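Local coordinates for MdbA protein (Corynebacterium matruchotii ATCC 14266, PDB 6BO0) that probably catalyses disulfide bond formation in exported proteins as a thiol-disulfide oxidoreductase of the DsbA family, at residues A[61-66]-A[72-77]; A[41-46]-A[193-198]; A[97-102]-A[147-152]; A[114-119]-A[130-135]. One frame throughout, in Å; residues are numbered along the deposited sequence. Where two conformers were deposited one is given.

Contact 1: A[61-66]-A[72-77]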
loop_
_atom_site.group_PDB
_atom_site.type_symbol
_atom_site.label_atom_id
_atom_site.label_comp_id
_atom_site.label_asym_id
_atom_site.label_seq_id
_atom_site.Cartn_x
_atom_site.Cartn_y
_atom_site.Cartn_z
ATOM N N ALA A 61 -13.158 -0.398 0.516
ATOM C CA ALA A 61 -14.215 -0.739 -0.457
ATOM C C ALA A 61 -14.681 0.498 -1.231
ATOM O O ALA A 61 -14.784 0.473 -2.469
ATOM C CB ALA A 61 -15.393 -1.389 0.223
ATOM N N ASP A 62 -14.879 1.612 -0.510
ATOM C CA ASP A 62 -15.319 2.828 -1.160
ATOM C C ASP A 62 -14.214 3.358 -2.069
ATOM O O ASP A 62 -14.473 3.831 -3.178
ATOM C CB ASP A 62 -15.754 3.876 -0.142
ATOM C CG ASP A 62 -17.094 3.550 0.516
ATOM O OD1 ASP A 62 -17.895 2.714 0.001
ATOM O OD2 ASP A 62 -17.358 4.176 1.555
ATOM N N MET A 63 -12.973 3.268 -1.592
ATOM C CA MET A 63 -11.823 3.696 -2.400
ATOM C C MET A 63 -11.746 2.886 -3.707
ATOM O O MET A 63 -11.491 3.443 -4.790
ATOM C CB MET A 63 -10.552 3.574 -1.563
ATOM C CG MET A 63 -9.298 3.836 -2.353
ATOM S SD MET A 63 -7.819 3.999 -1.351
ATOM C CE MET A 63 -7.492 2.313 -0.926
ATOM N N LYS A 64 -11.857 1.570 -3.583
ATOM C CA LYS A 64 -11.745 0.702 -4.758
ATOM C C LYS A 64 -12.742 1.091 -5.859
ATOM O O LYS A 64 -12.406 1.202 -7.041
ATOM C CB LYS A 64 -11.966 -0.733 -4.353
ATOM C CG LYS A 64 -11.714 -1.742 -5.436
ATOM C CD LYS A 64 -11.895 -3.133 -4.851
ATOM C CE LYS A 64 -11.803 -4.215 -5.884
ATOM N NZ LYS A 64 -13.050 -4.356 -6.692
ATOM N N LYS A 65 -13.962 1.373 -5.449
ATOM C CA LYS A 65 -14.982 1.754 -6.409
ATOM C C LYS A 65 -14.684 3.098 -7.066
ATOM O O LYS A 65 -14.834 3.250 -8.284
ATOM C CB LYS A 65 -16.348 1.782 -5.755
ATOM C CG LYS A 65 -17.452 2.166 -6.747
ATOM C CD LYS A 65 -18.857 1.810 -6.284
ATOM C CE LYS A 65 -19.925 2.384 -7.216
ATOM N NZ LYS A 65 -19.753 1.963 -8.628
ATOM N N LEU A 66 -14.268 4.076 -6.261
ATOM C CA LEU A 66 -13.906 5.364 -6.814
ATOM C C LEU A 66 -12.780 5.229 -7.843
ATOM O O LEU A 66 -12.791 5.905 -8.867
ATOM C CB LEU A 66 -13.524 6.347 -5.706
ATOM C CG LEU A 66 -14.654 6.772 -4.764
ATOM C CD1 LEU A 66 -14.059 7.580 -3.645
ATOM C CD2 LEU A 66 -15.743 7.551 -5.486
ATOM N N VAL A 72 -11.087 8.953 -9.080
ATOM C CA VAL A 72 -9.860 9.288 -8.398
ATOM C C VAL A 72 -8.695 8.499 -8.982
ATOM O O VAL A 72 -8.867 7.391 -9.526
ATOM C CB VAL A 72 -9.907 8.970 -6.869
ATOM C CG1 VAL A 72 -10.995 9.780 -6.182
ATOM C CG2 VAL A 72 -10.093 7.485 -6.584
ATOM N N LYS A 73 -7.525 9.126 -8.866
ATOM C CA LYS A 73 -6.231 8.489 -9.055
ATOM C C LYS A 73 -5.644 8.462 -7.649
ATOM O O LYS A 73 -5.419 9.515 -7.048
ATOM C CB LYS A 73 -5.345 9.346 -9.971
ATOM C CG LYS A 73 -3.886 8.917 -10.050
ATOM C CD LYS A 73 -3.043 9.855 -10.889
ATOM C CE LYS A 73 -3.163 9.526 -12.361
ATOM N NZ LYS A 73 -2.333 10.441 -13.193
ATOM N N VAL A 74 -5.387 7.261 -7.117
ATOM C CA VAL A 74 -4.864 7.124 -5.761
ATOM C C VAL A 74 -3.367 6.875 -5.821
ATOM O O VAL A 74 -2.902 5.953 -6.518
ATOM C CB VAL A 74 -5.577 5.999 -4.987
ATOM C CG1 VAL A 74 -4.831 5.630 -3.711
ATOM C CG2 VAL A 74 -7.006 6.379 -4.654
ATOM N N ASN A 75 -2.632 7.697 -5.095
ATOM C CA ASN A 75 -1.199 7.482 -4.870
ATOM C C ASN A 75 -0.999 6.937 -3.469
ATOM O O ASN A 75 -1.137 7.671 -2.477
ATOM C CB ASN A 75 -0.471 8.808 -4.998
ATOM C CG ASN A 75 -0.430 9.333 -6.408
ATOM O OD1 ASN A 75 -0.344 8.588 -7.372
ATOM N ND2 ASN A 75 -0.432 10.654 -6.526
ATOM N N ILE A 76 -0.655 5.659 -3.372
ATOM C CA ILE A 76 -0.249 5.062 -2.105
ATOM C C ILE A 76 1.202 5.459 -1.889
ATOM O O ILE A 76 2.074 5.107 -2.688
ATOM C CB ILE A 76 -0.421 3.529 -2.103
ATOM C CG1 ILE A 76 -1.872 3.121 -2.385
ATOM C CG2 ILE A 76 0.117 2.956 -0.794
ATOM C CD1 ILE A 76 -2.882 3.543 -1.356
ATOM N N ARG A 77 1.435 6.201 -0.811
ATOM C CA ARG A 77 2.740 6.756 -0.477
ATOM C C ARG A 77 3.228 6.137 0.831
ATOM O O ARG A 77 2.979 6.621 1.918
ATOM C CB ARG A 77 2.642 8.281 -0.415
ATOM C CG ARG A 77 2.388 8.890 -1.779
ATOM C CD ARG A 77 2.511 10.396 -1.785
ATOM N NE ARG A 77 2.308 10.982 -3.115
ATOM C CZ ARG A 77 3.196 10.990 -4.082
ATOM N NH1 ARG A 77 4.400 10.457 -3.894
ATOM N NH2 ARG A 77 2.900 11.543 -5.246
#
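L66 O near the end of one segment faces V72 N at the start of the other, and the two form a weak hydrogen bond: 3.5 Å from V72 N to L66 O, with an N-H...O angle of 143°. The bond lies where the chain turns from helix 51-68 into strand 72-78. Beside it the side chains press together, V72 CG2 lying 3.7 Å from L66 CB. With chi1 at -62°, V72 places CG2 between its own backbone N and carbonyl carbon, and from there this methyl also touches L66 C.

Strand 39-45, helix 51-68 and strand 72-78 form the beta-alpha-beta unit of the thioredoxin fold, its two strands parallel neighbours in the sheet, and the apolar side of the helix rests on V72 and V74. One turn back from L66, M63 lies over the fork of V74 at about a right angle. M63 CG is 4.1 Å from V74 CG2, while M63 SD stands 4.1 Å from V74 CG1, so both branches of the valine are used. M63 also touches I43 of the adjacent strand, and W110 and R113 of helix 106-118.

Contact 2: A[41-46]-A[193-198]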
loop_
_atom_site.group_PDB
_atom_site.type_symbol
_atom_site.label_atom_id
_atom_site.label_comp_id
_atom_site.label_asym_id
_atom_site.label_seq_id
_atom_site.Cartn_x
_atom_site.Cartn_y
_atom_site.Cartn_z
ATOM N N VAL A 41 -5.586 11.591 -5.082
ATOM C CA VAL A 41 -5.723 11.317 -3.661
ATOM C C VAL A 41 -4.393 10.704 -3.211
ATOM O O VAL A 41 -4.046 9.593 -3.597
ATOM C CB VAL A 41 -6.902 10.386 -3.349
ATOM C CG1 VAL A 41 -7.015 10.163 -1.849
ATOM C CG2 VAL A 41 -8.195 10.957 -3.922
ATOM N N ASP A 42 -3.656 11.432 -2.386
ATOM C CA ASP A 42 -2.396 10.944 -1.814
ATOM C C ASP A 42 -2.668 10.364 -0.435
ATOM O O ASP A 42 -3.248 11.057 0.418
ATOM C CB ASP A 42 -1.386 12.091 -1.719
ATOM C CG ASP A 42 -0.918 12.578 -3.074
ATOM O OD1 ASP A 42 -0.282 11.801 -3.798
ATOM O OD2 ASP A 42 -1.174 13.757 -3.434
ATOM N N ILE A 43 -2.233 9.123 -0.221
ATOM C CA ILE A 43 -2.434 8.430 1.046
ATOM C C ILE A 43 -1.078 8.016 1.586
ATOM O O ILE A 43 -0.412 7.148 1.030
ATOM C CB ILE A 43 -3.343 7.201 0.883
ATOM C CG1 ILE A 43 -4.676 7.622 0.258
ATOM C CG2 ILE A 43 -3.520 6.474 2.220
ATOM C CD1 ILE A 43 -5.617 6.475 0.007
ATOM N N TYR A 44 -0.674 8.665 2.669
ATOM C CA TYR A 44 0.586 8.373 3.340
ATOM C C TYR A 44 0.321 7.368 4.446
ATOM O O TYR A 44 -0.495 7.607 5.339
ATOM C CB TYR A 44 1.169 9.663 3.927
ATOM C CG TYR A 44 1.550 10.687 2.861
ATOM C CD1 TYR A 44 0.627 11.573 2.353
ATOM C CD2 TYR A 44 2.843 10.753 2.375
ATOM C CE1 TYR A 44 0.989 12.509 1.406
ATOM C CE2 TYR A 44 3.213 11.664 1.437
ATOM C CZ TYR A 44 2.278 12.546 0.942
ATOM O OH TYR A 44 2.681 13.447 -0.011
ATOM N N GLU A 45 1.022 6.233 4.393
ATOM C CA GLU A 45 0.758 5.156 5.325
ATOM C C GLU A 45 2.009 4.324 5.593
ATOM O O GLU A 45 2.968 4.352 4.809
ATOM C CB GLU A 45 -0.390 4.290 4.827
ATOM C CG GLU A 45 -0.091 3.563 3.521
ATOM C CD GLU A 45 -1.212 2.662 3.019
ATOM O OE1 GLU A 45 -2.366 2.867 3.444
ATOM O OE2 GLU A 45 -0.923 1.790 2.155
ATOM N N ASP A 46 1.945 3.551 6.669
ATOM C CA ASP A 46 3.058 2.724 7.141
ATOM C C ASP A 46 2.455 1.394 7.543
ATOM O O ASP A 46 1.459 1.347 8.270
ATOM C CB ASP A 46 3.749 3.460 8.316
ATOM C CG ASP A 46 4.936 2.725 8.928
ATOM O OD1 ASP A 46 4.807 1.500 9.176
ATOM O OD2 ASP A 46 5.965 3.381 9.195
ATOM N N ALA A 193 -11.078 9.134 7.806
ATOM C CA ALA A 193 -11.932 7.955 7.777
ATOM C C ALA A 193 -13.104 8.114 6.831
ATOM O O ALA A 193 -13.663 7.098 6.403
ATOM C CB ALA A 193 -12.437 7.645 9.179
ATOM N N THR A 194 -13.490 9.362 6.513
ATOM C CA THR A 194 -14.609 9.615 5.620
ATOM C C THR A 194 -14.165 10.294 4.323
ATOM O O THR A 194 -14.991 10.870 3.612
ATOM C CB THR A 194 -15.713 10.441 6.330
ATOM O OG1 THR A 194 -15.194 11.733 6.641
ATOM C CG2 THR A 194 -16.201 9.775 7.627
ATOM N N TRP A 195 -12.879 10.205 3.962
ATOM C CA TRP A 195 -12.463 10.910 2.754
ATOM C C TRP A 195 -13.229 10.505 1.492
ATOM O O TRP A 195 -13.487 11.360 0.663
ATOM C CB TRP A 195 -10.936 10.882 2.544
ATOM C CG TRP A 195 -10.363 9.617 1.956
ATOM C CD1 TRP A 195 -9.695 8.637 2.628
ATOM C CD2 TRP A 195 -10.396 9.193 0.578
ATOM N NE1 TRP A 195 -9.305 7.652 1.784
ATOM C CE2 TRP A 195 -9.735 7.954 0.514
ATOM C CE3 TRP A 195 -10.915 9.732 -0.606
ATOM C CZ2 TRP A 195 -9.586 7.257 -0.688
ATOM C CZ3 TRP A 195 -10.787 9.042 -1.772
ATOM C CH2 TRP A 195 -10.125 7.816 -1.818
ATOM N N PRO A 196 -13.621 9.221 1.336
ATOM C CA PRO A 196 -14.323 8.893 0.098
ATOM C C PRO A 196 -15.627 9.696 -0.074
ATOM O O PRO A 196 -16.010 10.000 -1.200
ATOM C CB PRO A 196 -14.571 7.390 0.232
ATOM C CG PRO A 196 -13.367 6.925 1.014
ATOM C CD PRO A 196 -13.281 7.993 2.078
ATOM N N SER A 197 -16.259 10.068 1.034
ATOM C CA SER A 197 -17.487 10.845 0.982
ATOM C C SER A 197 -17.271 12.269 0.467
ATOM O O SER A 197 -18.240 12.979 0.217
ATOM C CB SER A 197 -18.175 10.875 2.354
ATOM O OG SER A 197 -17.497 11.671 3.293
ATOM N N GLN A 198 -16.031 12.710 0.340
ATOM C CA GLN A 198 -15.746 14.019 -0.301
ATOM C C GLN A 198 -15.799 13.989 -1.795
ATOM O O GLN A 198 -15.813 15.038 -2.423
ATOM C CB GLN A 198 -14.369 14.478 0.090
ATOM C CG GLN A 198 -14.226 14.530 1.573
ATOM C CD GLN A 198 -13.722 15.801 2.124
ATOM O OE1 GLN A 198 -13.498 16.802 1.415
ATOM N NE2 GLN A 198 -13.528 15.790 3.410
#
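The backbones at V41 and W195 stay well apart, with 9.3 Å between V41 CA and W195 CA, and the space from strand to loop is spanned by side chains, chiefly the indole. V41 meets the ring squarely: its CG1 stands 3.8 Å from the centroid of the W195 six-membered ring, only 9° off the ring normal, a CH-pi contact over the face. The second branch reaches nearer the rim, V41 CG2 lying 3.9 Å from W195 CZ3. I43, two residues along the same side of the strand, brings its terminal CD1 to 4.1 Å from W195 CZ2, the two side chains crossing at about a right angle. On the ring's other face lies P196 CD, 3.3 Å above the plane; a chi1 of 80° in W195 lets the indole slot in between the strand and its own neighbour in the chain. The turn that carries the ring is tied by T194 O, which accepts both S197 N and S197 OG, the latter at 2.7 Å from T194 O.

In the thioredoxin fold strand 39-45 is central, and W195 lies against its helix 51-68 side, touching M63 there and V182 on the other neighbouring strand. The contact joins the C-terminal tail to the sheet by dispersion and CH-pi attraction, which implies that fit around the indole, rather than polar pairing, holds the two segments together.

Contact 3: A[97-102]-A[147-152]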
loop_
_atom_site.group_PDB
_atom_site.type_symbol
_atom_site.label_atom_id
_atom_site.label_comp_id
_atom_site.label_asym_id
_atom_site.label_seq_id
_atom_site.Cartn_x
_atom_site.Cartn_y
_atom_site.Cartn_z
ATOM N N ALA A 97 5.358 -5.276 -0.715
ATOM C CA ALA A 97 4.228 -4.704 -1.420
ATOM C C ALA A 97 4.669 -3.881 -2.628
ATOM O O ALA A 97 4.020 -3.918 -3.684
ATOM C CB ALA A 97 3.383 -3.869 -0.483
ATOM N N TYR A 98 5.785 -3.156 -2.488
ATOM C CA TYR A 98 6.323 -2.342 -3.575
ATOM C C TYR A 98 6.752 -3.195 -4.749
ATOM O O TYR A 98 6.553 -2.839 -5.910
ATOM C CB TYR A 98 7.496 -1.496 -3.063
ATOM C CG TYR A 98 8.201 -0.711 -4.122
ATOM C CD1 TYR A 98 7.682 0.483 -4.590
ATOM C CD2 TYR A 98 9.389 -1.179 -4.677
ATOM C CE1 TYR A 98 8.313 1.189 -5.601
ATOM C CE2 TYR A 98 10.020 -0.479 -5.679
ATOM C CZ TYR A 98 9.474 0.714 -6.131
ATOM O OH TYR A 98 10.125 1.417 -7.122
ATOM N N THR A 99 7.356 -4.328 -4.448
ATOM C CA THR A 99 7.806 -5.265 -5.477
ATOM C C THR A 99 6.617 -5.745 -6.310
ATOM O O THR A 99 6.676 -5.811 -7.550
ATOM C CB THR A 99 8.518 -6.471 -4.837
ATOM O OG1 THR A 99 9.613 -6.022 -4.044
ATOM C CG2 THR A 99 9.035 -7.435 -5.883
ATOM N N ILE A 100 5.518 -6.067 -5.618
ATOM C CA ILE A 100 4.302 -6.475 -6.316
ATOM C C ILE A 100 3.730 -5.299 -7.135
ATOM O O ILE A 100 3.322 -5.471 -8.285
ATOM C CB ILE A 100 3.266 -7.023 -5.319
ATOM C CG1 ILE A 100 3.821 -8.240 -4.580
ATOM C CG2 ILE A 100 1.965 -7.347 -5.974
ATOM C CD1 ILE A 100 2.992 -8.686 -3.401
ATOM N N ALA A 101 3.711 -4.113 -6.541
ATOM C CA ALA A 101 3.205 -2.939 -7.251
ATOM C C ALA A 101 3.967 -2.685 -8.536
ATOM O O ALA A 101 3.364 -2.293 -9.539
ATOM C CB ALA A 101 3.278 -1.708 -6.372
ATOM N N LYS A 102 5.282 -2.836 -8.481
ATOM C CA LYS A 102 6.128 -2.497 -9.611
ATOM C C LYS A 102 6.115 -3.581 -10.694
ATOM O O LYS A 102 6.101 -3.267 -11.892
ATOM C CB LYS A 102 7.564 -2.246 -9.134
ATOM C CG LYS A 102 8.451 -1.630 -10.212
ATOM C CD LYS A 102 9.842 -1.317 -9.709
ATOM C CE LYS A 102 10.599 -0.634 -10.820
ATOM N NZ LYS A 102 11.951 -0.172 -10.472
ATOM N N LYS A 147 10.413 -14.422 -6.111
ATOM C CA LYS A 147 11.868 -14.435 -5.960
ATOM C C LYS A 147 12.407 -13.052 -5.554
ATOM O O LYS A 147 13.247 -12.945 -4.666
ATOM C CB LYS A 147 12.506 -14.898 -7.264
ATOM C CG LYS A 147 14.018 -15.014 -7.206
ATOM C CD LYS A 147 14.634 -15.133 -8.583
ATOM C CE LYS A 147 14.286 -16.444 -9.208
ATOM N NZ LYS A 147 14.978 -16.542 -10.514
ATOM N N LYS A 148 11.943 -11.994 -6.234
ATOM C CA LYS A 148 12.465 -10.670 -5.953
ATOM C C LYS A 148 12.119 -10.236 -4.535
ATOM O O LYS A 148 12.895 -9.516 -3.898
ATOM C CB LYS A 148 11.931 -9.657 -6.931
ATOM C CG LYS A 148 12.603 -9.750 -8.296
ATOM C CD LYS A 148 12.139 -8.584 -9.144
ATOM C CE LYS A 148 12.592 -8.682 -10.566
ATOM N NZ LYS A 148 12.279 -7.390 -11.216
ATOM N N ILE A 149 10.926 -10.603 -4.039
ATOM C CA ILE A 149 10.596 -10.288 -2.640
ATOM C C ILE A 149 11.584 -10.981 -1.697
ATOM O O ILE A 149 12.201 -10.356 -0.825
ATOM C CB ILE A 149 9.153 -10.692 -2.294
ATOM C CG1 ILE A 149 8.145 -9.866 -3.111
ATOM C CG2 ILE A 149 8.914 -10.502 -0.790
ATOM C CD1 ILE A 149 6.722 -10.347 -3.014
ATOM N N ALA A 150 11.753 -12.284 -1.865
ATOM C CA ALA A 150 12.626 -13.038 -0.961
ATOM C C ALA A 150 14.052 -12.502 -0.993
ATOM O O ALA A 150 14.724 -12.469 0.027
ATOM C CB ALA A 150 12.617 -14.523 -1.331
ATOM N N ASP A 151 14.502 -12.103 -2.182
ATOM C CA ASP A 151 15.864 -11.634 -2.374
ATOM C C ASP A 151 16.075 -10.178 -1.935
ATOM O O ASP A 151 17.205 -9.686 -1.889
ATOM C CB ASP A 151 16.263 -11.731 -3.846
ATOM C CG ASP A 151 16.300 -13.126 -4.365
ATOM O OD1 ASP A 151 16.171 -14.102 -3.592
ATOM O OD2 ASP A 151 16.516 -13.258 -5.592
ATOM N N GLY A 152 15.005 -9.459 -1.630
ATOM C CA GLY A 152 15.142 -8.047 -1.323
ATOM C C GLY A 152 15.697 -7.221 -2.460
ATOM O O GLY A 152 16.387 -6.231 -2.257
HETATM O O HOH W 1 12.282 -6.788 -3.484
#
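T99 and I149 are the nearest pair, their CA atoms 6.4 Å apart, and the methyl of T99 does most of the touching. T99 CG2 lies 3.8 Å from I149 CG1 and equally 3.8 Å from K148 CB, fitting between the bases of two consecutive side chains. The next residue, I100, brings CG1 to 3.9 Å from I149 CD1, the two isoleucines crossing obliquely. Next to this apolar patch a water bridges the helices: it donates to T99 OG1 at 2.8 Å and to K148 O at 2.8 Å, so both its hydrogens are spent on the contact. The threonine hydroxyl is thus held twice, since it also bonds to T95 O one turn earlier in its own helix. Its chi1 of -57° places OG1 beside the backbone N and turns CG2 toward the partner helix.

Beyond this shell, K148 runs on as an extended chain; its NZ makes a salt bridge with D103 near the end of helix 89-103 and a hydrogen bond with Y154 OH. Helix 143-151 stops in a Schellman motif at G152, whose phi is positive. The two helix segments run roughly antiparallel (150°), their axes 9.4 Å apart at closest approach, in the helical part that DsbA-like proteins insert into the thioredoxin fold; I149 also packs on A133 and A136, and I100 on F112. The chemistry implies that the water supplies the polar link between the two segments beside their methyl contacts, while K148 and D103 add a direct ionic tie just beyond.

Contact 4: A[114-119]-A[130-135]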
loop_
_atom_site.group_PDB
_atom_site.type_symbol
_atom_site.label_atom_id
_atom_site.label_comp_id
_atom_site.label_asym_id
_atom_site.label_seq_id
_atom_site.Cartn_x
_atom_site.Cartn_y
_atom_site.Cartn_z
ATOM N N THR A 114 -4.145 -5.318 1.385
ATOM C CA THR A 114 -5.231 -5.595 2.326
ATOM C C THR A 114 -4.783 -6.589 3.391
ATOM O O THR A 114 -5.034 -6.406 4.588
ATOM C CB THR A 114 -6.481 -6.095 1.617
ATOM O OG1 THR A 114 -6.940 -5.088 0.710
ATOM C CG2 THR A 114 -7.589 -6.443 2.621
ATOM N N MET A 115 -4.136 -7.657 2.956
ATOM C CA MET A 115 -3.645 -8.653 3.880
ATOM C C MET A 115 -2.678 -8.047 4.893
ATOM O O MET A 115 -2.788 -8.284 6.086
ATOM C CB MET A 115 -3.034 -9.814 3.086
ATOM C CG MET A 115 -2.412 -10.915 3.922
ATOM S SD MET A 115 -0.787 -10.580 4.579
ATOM C CE MET A 115 0.195 -10.481 3.078
ATOM N N LEU A 116 -1.716 -7.258 4.417
ATOM C CA LEU A 116 -0.718 -6.703 5.345
ATOM C C LEU A 116 -1.366 -5.816 6.388
ATOM O O LEU A 116 -0.977 -5.829 7.561
ATOM C CB LEU A 116 0.324 -5.888 4.596
ATOM C CG LEU A 116 1.341 -6.646 3.723
ATOM C CD1 LEU A 116 2.169 -5.641 2.953
ATOM C CD2 LEU A 116 2.223 -7.535 4.552
ATOM N N MET A 117 -2.336 -5.003 5.979
ATOM C CA MET A 117 -3.017 -4.124 6.923
ATOM C C MET A 117 -3.923 -4.918 7.857
ATOM O O MET A 117 -3.975 -4.632 9.060
ATOM C CB MET A 117 -3.807 -3.050 6.168
ATOM C CG MET A 117 -2.925 -2.022 5.495
ATOM S SD MET A 117 -1.890 -1.127 6.691
ATOM C CE MET A 117 -1.291 0.228 5.653
ATOM N N THR A 118 -4.632 -5.911 7.333
ATOM C CA THR A 118 -5.583 -6.657 8.163
ATOM C C THR A 118 -4.876 -7.567 9.163
ATOM O O THR A 118 -5.274 -7.690 10.324
ATOM C CB THR A 118 -6.536 -7.452 7.269
ATOM O OG1 THR A 118 -7.209 -6.563 6.362
ATOM C CG2 THR A 118 -7.553 -8.211 8.089
ATOM N N GLU A 119 -3.806 -8.197 8.707
ATOM C CA GLU A 119 -3.053 -9.125 9.553
ATOM C C GLU A 119 -1.968 -8.472 10.391
ATOM O O GLU A 119 -1.261 -9.166 11.111
ATOM C CB GLU A 119 -2.421 -10.238 8.704
ATOM C CG GLU A 119 -3.421 -11.035 7.876
ATOM C CD GLU A 119 -4.307 -11.953 8.680
ATOM O OE1 GLU A 119 -3.960 -12.308 9.822
ATOM O OE2 GLU A 119 -5.372 -12.302 8.146
ATOM N N LYS A 130 11.536 -13.681 3.064
ATOM C CA LYS A 130 11.173 -14.982 2.486
ATOM C C LYS A 130 9.741 -15.390 2.856
ATOM O O LYS A 130 9.070 -16.080 2.094
ATOM C CB LYS A 130 12.159 -16.078 2.928
ATOM C CG LYS A 130 12.197 -16.385 4.420
ATOM C CD LYS A 130 13.314 -17.330 4.803
ATOM C CE LYS A 130 13.154 -17.738 6.249
ATOM N NZ LYS A 130 11.999 -18.663 6.375
ATOM N N ASP A 131 9.299 -14.998 4.044
ATOM C CA ASP A 131 7.955 -15.313 4.510
ATOM C C ASP A 131 6.916 -14.477 3.765
ATOM O O ASP A 131 5.848 -14.968 3.375
ATOM C CB ASP A 131 7.839 -15.081 6.023
ATOM C CG ASP A 131 8.852 -15.873 6.800
ATOM O OD1 ASP A 131 8.887 -17.107 6.620
ATOM O OD2 ASP A 131 9.643 -15.258 7.541
ATOM N N LEU A 132 7.219 -13.203 3.594
ATOM C CA LEU A 132 6.376 -12.320 2.792
ATOM C C LEU A 132 6.292 -12.793 1.352
ATOM O O LEU A 132 5.234 -12.712 0.732
ATOM C CB LEU A 132 6.884 -10.894 2.900
ATOM C CG LEU A 132 6.757 -10.294 4.282
ATOM C CD1 LEU A 132 7.665 -9.077 4.443
ATOM C CD2 LEU A 132 5.329 -9.909 4.583
ATOM N N ALA A 133 7.393 -13.353 0.835
ATOM C CA ALA A 133 7.382 -13.933 -0.505
ATOM C C ALA A 133 6.421 -15.121 -0.584
ATOM O O ALA A 133 5.669 -15.254 -1.552
ATOM C CB ALA A 133 8.787 -14.354 -0.902
ATOM N N ASP A 134 6.437 -15.978 0.442
ATOM C CA ASP A 134 5.510 -17.123 0.483
ATOM C C ASP A 134 4.060 -16.630 0.455
ATOM O O ASP A 134 3.203 -17.233 -0.208
ATOM C CB ASP A 134 5.719 -17.971 1.734
ATOM C CG ASP A 134 7.041 -18.686 1.759
ATOM O OD1 ASP A 134 7.631 -18.927 0.688
ATOM O OD2 ASP A 134 7.472 -19.020 2.880
ATOM N N MET A 135 3.777 -15.570 1.207
ATOM C CA MET A 135 2.416 -15.011 1.244
ATOM C C MET A 135 1.996 -14.452 -0.130
ATOM O O MET A 135 0.871 -14.631 -0.587
ATOM C CB MET A 135 2.328 -13.936 2.346
ATOM C CG MET A 135 2.544 -14.496 3.747
ATOM S SD MET A 135 2.953 -13.208 4.933
ATOM C CE MET A 135 1.476 -13.128 5.891
#
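Without a ring or any other flat group between them, M115 and M135 meet through their unbranched thioether chains. M115 SD lies 3.7 Å from M135 CE, the sulfur of one residue against the terminal methyl of the other, and the two chains cross at about a right angle. M115 CE goes further, to 4.1 Å from M135 CB, so M115 reaches back along M135 toward its base. The bends in M115, chi2 at -79° and chi3 at -65°, fold its end back to make this possible. Next to them L116 and L132 touch by single methyls, L116 CD2 standing 3.9 Å from L132 CD2.

Helices 106-118 and 129-138 belong to the helical region that DsbA-like enzymes carry within a thioredoxin fold, and this contact lies in its interior. The leucine pair faces helix 89-103, where L116 rests on A93 and A97 and L132 on K92 and A96; the methionine pair is covered by F9 of the short helix 9-12. The last turn of helix 106-118, which packs through M117 on helix 51-68, has its own tie: T118 OG1 donates to T114 O at 2.8 Å, from 39° above the carbonyl plane, while T118 N bonds to the same oxygen.

Overall arrangement
All four contacts are buried, but they divide between two parts of the molecule. Contacts 1 and 2 share the sheet: strands 72-78 and 39-45 are parallel neighbours, joined by backbone bonds such as R77 N to I43 O, and M63 and W195 cover the same side of it. Contacts 3 and 4 join helix to helix on the other side of the chain's centre and touch where I149 packs on A133 and A97 on L116. Along the chain, contact 4 nests inside contact 3, and both within contact 2. Contact 1 pairs aliphatic packing with one weak backbone bond, contact 2 is aromatic, contact 3 adds a water bridge, contact 4 is methionine-rich, and M117 packing on E45 links helices to sheet.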